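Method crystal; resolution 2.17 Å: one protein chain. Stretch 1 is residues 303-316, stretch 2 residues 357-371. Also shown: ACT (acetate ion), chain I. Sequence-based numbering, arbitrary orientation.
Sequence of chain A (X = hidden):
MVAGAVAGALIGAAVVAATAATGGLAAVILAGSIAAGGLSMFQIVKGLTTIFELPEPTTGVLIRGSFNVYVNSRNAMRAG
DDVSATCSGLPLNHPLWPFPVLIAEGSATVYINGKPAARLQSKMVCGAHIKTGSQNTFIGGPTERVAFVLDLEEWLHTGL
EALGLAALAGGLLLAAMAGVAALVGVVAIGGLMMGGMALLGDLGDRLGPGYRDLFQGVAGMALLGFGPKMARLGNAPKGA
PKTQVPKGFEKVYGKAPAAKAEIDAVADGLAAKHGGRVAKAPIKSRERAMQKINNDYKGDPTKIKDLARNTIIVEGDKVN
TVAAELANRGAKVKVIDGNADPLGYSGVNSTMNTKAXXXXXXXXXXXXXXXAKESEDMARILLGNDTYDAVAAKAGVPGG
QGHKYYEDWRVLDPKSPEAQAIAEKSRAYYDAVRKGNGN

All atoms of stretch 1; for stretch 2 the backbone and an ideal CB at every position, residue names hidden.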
# COMPACT_ATOMS: atom_id res chain seq x y z
N LYS A 303 -4.67 0.71 -14.47
CA LYS A 303 -4.54 1.34 -13.16
C LYS A 303 -3.81 0.47 -12.14
O LYS A 303 -3.44 0.98 -11.08
CB LYS A 303 -5.92 1.70 -12.60
CG LYS A 303 -6.57 2.88 -13.30
CD LYS A 303 -7.77 3.41 -12.54
CE LYS A 303 -8.32 4.67 -13.24
NZ LYS A 303 -9.08 4.32 -14.49
N ILE A 304 -3.62 -0.83 -12.42
CA ILE A 304 -2.99 -1.69 -11.42
C ILE A 304 -1.48 -1.49 -11.46
O ILE A 304 -0.87 -1.41 -12.53
CB ILE A 304 -3.37 -3.17 -11.64
CG1 ILE A 304 -2.75 -4.04 -10.55
CG2 ILE A 304 -2.92 -3.66 -13.01
CD1 ILE A 304 -3.33 -5.47 -10.51
N LYS A 305 -0.86 -1.42 -10.28
CA LYS A 305 0.52 -0.99 -10.18
C LYS A 305 1.47 -2.04 -9.61
O LYS A 305 2.68 -1.79 -9.55
CB LYS A 305 0.59 0.29 -9.33
CG LYS A 305 -0.40 1.36 -9.82
CD LYS A 305 -0.31 2.67 -9.03
CE LYS A 305 -1.30 3.72 -9.56
NZ LYS A 305 -2.74 3.28 -9.44
N ASP A 306 0.97 -3.21 -9.20
CA ASP A 306 1.82 -4.20 -8.55
C ASP A 306 1.80 -5.53 -9.29
O ASP A 306 2.04 -6.58 -8.69
CB ASP A 306 1.42 -4.39 -7.09
CG ASP A 306 0.05 -5.07 -6.93
OD1 ASP A 306 -0.80 -4.97 -7.86
OD2 ASP A 306 -0.18 -5.68 -5.85
N LEU A 307 1.53 -5.51 -10.59
CA LEU A 307 1.72 -6.73 -11.38
C LEU A 307 3.16 -7.23 -11.23
O LEU A 307 3.39 -8.42 -10.97
CB LEU A 307 1.36 -6.46 -12.85
CG LEU A 307 -0.15 -6.35 -13.07
CD1 LEU A 307 -0.43 -6.00 -14.52
CD2 LEU A 307 -0.85 -7.66 -12.68
N ALA A 308 4.12 -6.33 -11.36
CA ALA A 308 5.51 -6.59 -11.03
C ALA A 308 5.83 -5.88 -9.73
O ALA A 308 5.44 -4.71 -9.53
CB ALA A 308 6.44 -6.08 -12.15
N ARG A 309 6.55 -6.56 -8.84
CA ARG A 309 6.83 -5.93 -7.57
C ARG A 309 8.05 -6.57 -6.93
O ARG A 309 8.36 -7.73 -7.20
CB ARG A 309 5.62 -6.02 -6.64
CG ARG A 309 5.22 -7.42 -6.27
CD ARG A 309 4.26 -7.38 -5.10
NE ARG A 309 4.02 -8.72 -4.58
CZ ARG A 309 4.84 -9.35 -3.74
NH1 ARG A 309 5.95 -8.75 -3.30
NH2 ARG A 309 4.55 -10.58 -3.34
N ASN A 310 8.73 -5.82 -6.07
CA ASN A 310 9.74 -6.42 -5.22
C ASN A 310 9.89 -5.58 -3.96
O ASN A 310 9.21 -4.57 -3.76
CB ASN A 310 11.08 -6.61 -5.94
CG ASN A 310 11.60 -5.34 -6.54
OD1 ASN A 310 11.74 -4.32 -5.85
ND2 ASN A 310 11.98 -5.40 -7.82
N THR A 311 10.76 -6.03 -3.08
CA THR A 311 11.02 -5.37 -1.81
C THR A 311 12.52 -5.20 -1.66
O THR A 311 13.29 -6.14 -1.90
CB THR A 311 10.47 -6.20 -0.61
OG1 THR A 311 9.08 -6.49 -0.80
CG2 THR A 311 10.63 -5.44 0.70
N ILE A 312 12.94 -4.01 -1.24
CA ILE A 312 14.33 -3.76 -0.89
C ILE A 312 14.44 -3.72 0.63
O ILE A 312 13.75 -2.95 1.30
CB ILE A 312 14.84 -2.46 -1.53
CG1 ILE A 312 14.73 -2.55 -3.05
CG2 ILE A 312 16.25 -2.19 -1.08
CD1 ILE A 312 15.09 -1.25 -3.78
N ILE A 313 15.29 -4.57 1.17
CA ILE A 313 15.50 -4.64 2.62
C ILE A 313 16.87 -4.07 2.89
O ILE A 313 17.87 -4.60 2.39
CB ILE A 313 15.37 -6.08 3.16
CG1 ILE A 313 13.97 -6.64 2.86
CG2 ILE A 313 15.67 -6.15 4.66
CD1 ILE A 313 13.94 -7.52 1.62
N VAL A 314 16.92 -2.97 3.64
CA VAL A 314 18.18 -2.35 4.03
C VAL A 314 18.07 -1.96 5.49
O VAL A 314 16.98 -1.95 6.07
CB VAL A 314 18.53 -1.12 3.16
CG1 VAL A 314 18.96 -1.56 1.74
CG2 VAL A 314 17.34 -0.17 3.07
N GLU A 315 19.21 -1.65 6.11
CA GLU A 315 19.18 -1.23 7.50
C GLU A 315 18.41 0.07 7.65
O GLU A 315 18.20 0.82 6.69
CB GLU A 315 20.60 -1.09 8.03
CG GLU A 315 21.34 -2.41 8.02
CD GLU A 315 20.71 -3.45 8.97
OE1 GLU A 315 20.04 -3.05 9.96
OE2 GLU A 315 20.88 -4.66 8.71
N GLY A 316 17.99 0.35 8.89
CA GLY A 316 16.97 1.36 9.13
C GLY A 316 17.36 2.73 8.59
O GLY A 316 16.58 3.39 7.90
N UNK A 357 5.86 0.04 -20.30
CA UNK A 357 4.57 0.71 -20.36
C UNK A 357 3.60 0.36 -19.26
O UNK A 357 2.40 0.64 -19.40
CB UNK A 357 3.91 0.40 -21.70
N UNK A 358 4.06 -0.27 -18.18
CA UNK A 358 3.21 -0.53 -17.02
C UNK A 358 4.00 -0.19 -15.77
O UNK A 358 5.24 -0.12 -15.78
CB UNK A 358 2.73 -1.98 -16.99
N UNK A 359 3.30 0.05 -14.67
CA UNK A 359 3.99 0.40 -13.42
C UNK A 359 4.59 -0.82 -12.72
O UNK A 359 4.08 -1.94 -12.80
CB UNK A 359 3.02 1.11 -12.47
N UNK A 360 5.72 -0.59 -12.08
CA UNK A 360 6.30 -1.55 -11.17
C UNK A 360 6.27 -0.99 -9.76
O UNK A 360 6.34 0.23 -9.57
CB UNK A 360 7.73 -1.90 -11.59
N UNK A 361 6.14 -1.87 -8.78
CA UNK A 361 6.11 -1.50 -7.37
C UNK A 361 7.42 -1.90 -6.70
O UNK A 361 7.82 -3.06 -6.77
CB UNK A 361 4.92 -2.16 -6.66
N UNK A 362 8.08 -0.96 -6.03
CA UNK A 362 9.26 -1.28 -5.23
C UNK A 362 9.05 -0.77 -3.80
O UNK A 362 8.99 0.44 -3.57
CB UNK A 362 10.52 -0.67 -5.85
N UNK A 363 9.00 -1.69 -2.84
CA UNK A 363 8.86 -1.33 -1.44
C UNK A 363 10.22 -1.38 -0.76
O UNK A 363 11.09 -2.15 -1.16
CB UNK A 363 7.87 -2.26 -0.74
N UNK A 364 10.38 -0.58 0.28
CA UNK A 364 11.62 -0.53 1.03
C UNK A 364 11.29 -0.50 2.51
O UNK A 364 10.38 0.23 2.93
CB UNK A 364 12.46 0.68 0.63
N UNK A 365 12.04 -1.26 3.30
CA UNK A 365 11.85 -1.24 4.75
C UNK A 365 13.06 -1.87 5.39
O UNK A 365 13.91 -2.46 4.72
CB UNK A 365 10.57 -1.97 5.16
N UNK A 366 13.13 -1.75 6.72
CA UNK A 366 14.18 -2.35 7.52
C UNK A 366 13.81 -3.78 7.91
O UNK A 366 12.64 -4.19 7.84
CB UNK A 366 14.45 -1.51 8.77
N UNK A 367 14.80 -4.57 8.33
CA UNK A 367 14.47 -5.91 8.84
C UNK A 367 13.58 -5.87 10.07
O UNK A 367 12.71 -6.74 10.23
CB UNK A 367 15.75 -6.67 9.17
N UNK A 368 13.74 -4.87 10.93
CA UNK A 368 12.94 -4.81 12.15
C UNK A 368 11.47 -4.62 11.82
O UNK A 368 10.60 -5.27 12.43
CB UNK A 368 13.43 -3.68 13.06
N UNK A 369 11.18 -3.75 10.87
CA UNK A 369 9.80 -3.47 10.48
C UNK A 369 9.15 -4.66 9.83
O UNK A 369 7.96 -4.92 10.08
CB UNK A 369 9.74 -2.27 9.53
N UNK A 370 9.90 -5.39 9.01
CA UNK A 370 9.37 -6.56 8.32
C UNK A 370 9.12 -7.69 9.30
O UNK A 370 8.09 -8.38 9.24
CB UNK A 370 10.33 -7.02 7.22
N UNK A 371 10.07 -7.92 10.20
CA UNK A 371 9.85 -8.85 11.30
C UNK A 371 8.54 -8.54 12.02
O UNK A 371 7.73 -9.43 12.29
CB UNK A 371 11.02 -8.80 12.28
C ACT I . 6.36 -4.90 3.47
O ACT I . 5.14 -4.63 3.28
OXT ACT I . 6.89 -6.02 3.75
CH3 ACT I . 7.35 -3.67 3.33

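Position 357 has phi/psi of 92/14 and no atom of stretch 1 within 5.5 Å of its ideal CB. The positive phi favours glycine, and the residue is Gly 357. At 358 CA-to-CB points toward stretch 1, where Leu 307 offers an apolar surface; a branched or long aliphatic chain would suit. It is Ile 358, whose CD1 lies 4.4 Å from Leu 307 CB.

At 359 the ideal CB stands 4.0 Å from Lys 305 CA, and phi is -79°, so proline or a small apolar residue is plausible. Pro 359 packs its CB 4.1 Å from Lys 305 CB. Position 360, with ideal CB 4.2 Å from Ala 308 O, admits a small residue; it is Gly 360.

The strands run parallel, 22° between their directions. The N of 361 donates to Ala 308 O (3.0 Å), and the O of 361 accepts from Asn 310 N (3.0 Å). The ideal CB lies 3.9 Å from Arg 309 CB, on the face carrying Arg 309 and Thr 311; a long polar or acidic chain would fit. Glu 361 brings OE1 to 3.5 Å from Arg 309 CD, while water 2 links OE1 to Asp 306 OD2.

The CB of 362 turns to the other face, near Asn 310 and Ile 312. An aliphatic residue suits the latter: Ile 362 CG2 sits 3.6 Å from Ile 312 CD1. The same methyl is 3.4 Å from Asn 310 OD1, which finds no polar partner.

At 363 the ideal CB is 4.4 Å from Thr 311 OG1, so Gln, Thr or Ser are reasonable. Gln 363 OE1 accepts from water 4, which also bonds Thr 311 OG1. Gln 363 O receives the short bond from Ile 312 N, 2.6 Å.

Position 364 faces Ile 312, favouring valine or isoleucine. Val 364 CG1 lies 4.1 Å from Ile 312 CB.

The CB of 365 is 5.1 Å from Ile 312 O, so polar or small apolar chains would suit; Asn 365 OD1 accepts from the next amide. At 366 a small residue suits a CB 3.8 Å from Gly 316 CA, and Ser 366 caps the helix through a weak bond from the N of 369 to Ser 366 OG (3.4 Å).

Position 367, phi -61°, allows proline; Pro 367 CG meets Ile 313 CG2 at 3.9 Å. At 368 CA-to-CB points sideways, so many chains would suit; Glu 368 OE2 lies 4.4 Å from Glu 315 OE1, two like charges. Positions 369 and 371 are out of reach and unconstrained; they are Met 369 (selenomethionine) and Tyr 371. At 370 CA-to-CB points toward stretch 1, inviting a long aliphatic: Ile 370 CD1 reaches Ile 313 CG1 at 3.5 Å.

Stretch 2 357-371: GIPGEIQVNSPEMIY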
# COMPACT_ATOMS: atom_id res chain seq x y z
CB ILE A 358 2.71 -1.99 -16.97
CG1 ILE A 358 3.88 -2.93 -16.72
CG2 ILE A 358 1.86 -2.33 -18.19
CD1 ILE A 358 3.49 -4.09 -15.85
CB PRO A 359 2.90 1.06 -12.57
CG PRO A 359 1.83 1.47 -13.55
CD PRO A 359 1.88 0.39 -14.63
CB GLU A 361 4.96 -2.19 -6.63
CG GLU A 361 5.08 -2.08 -5.10
CD GLU A 361 4.02 -2.88 -4.33
OE1 GLU A 361 4.26 -4.08 -3.98
OE2 GLU A 361 2.94 -2.31 -4.04
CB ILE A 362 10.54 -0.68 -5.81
CG1 ILE A 362 10.80 -1.22 -7.21
CG2 ILE A 362 11.68 -1.06 -4.91
CD1 ILE A 362 11.97 -0.53 -7.92
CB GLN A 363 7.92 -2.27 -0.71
CG GLN A 363 6.51 -2.22 -1.19
CD GLN A 363 5.64 -3.12 -0.36
OE1 GLN A 363 5.59 -4.33 -0.59
NE2 GLN A 363 5.02 -2.57 0.64
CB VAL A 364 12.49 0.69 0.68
CG1 VAL A 364 13.89 0.46 1.16
CG2 VAL A 364 12.48 0.99 -0.84
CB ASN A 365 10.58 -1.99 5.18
CG ASN A 365 9.82 -1.25 6.27
OD1 ASN A 365 10.43 -0.59 7.11
ND2 ASN A 365 8.49 -1.32 6.24
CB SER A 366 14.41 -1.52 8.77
OG SER A 366 13.22 -1.41 9.52
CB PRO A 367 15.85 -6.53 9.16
CG PRO A 367 16.84 -5.71 8.37
CD PRO A 367 16.26 -4.33 8.31
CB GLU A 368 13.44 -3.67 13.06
CG GLU A 368 14.82 -3.92 13.66
CD GLU A 368 15.96 -3.86 12.62
OE1 GLU A 368 15.73 -3.37 11.49
OE2 GLU A 368 17.09 -4.30 12.94
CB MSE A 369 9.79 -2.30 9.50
CG MSE A 369 9.96 -0.97 10.24
SE MSE A 369 8.72 -0.90 11.76
CE MSE A 369 7.04 -1.16 10.76
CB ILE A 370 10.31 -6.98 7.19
CG1 ILE A 370 10.15 -6.00 6.01
CG2 ILE A 370 10.00 -8.46 6.77
CD1 ILE A 370 11.33 -5.95 5.07
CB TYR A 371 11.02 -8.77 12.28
CG TYR A 371 10.89 -9.67 13.46
CD1 TYR A 371 10.59 -9.17 14.72
CD2 TYR A 371 11.05 -11.04 13.32
CE1 TYR A 371 10.47 -10.03 15.82
CE2 TYR A 371 10.93 -11.89 14.38
CZ TYR A 371 10.64 -11.38 15.63
OH TYR A 371 10.52 -12.25 16.68
O HOH W 1 1.43 -3.21 -12.42
O HOH W 2 2.05 -5.73 -3.61
O HOH W 3 6.75 -5.32 -2.82
O HOH W 4 6.63 -6.68 0.51
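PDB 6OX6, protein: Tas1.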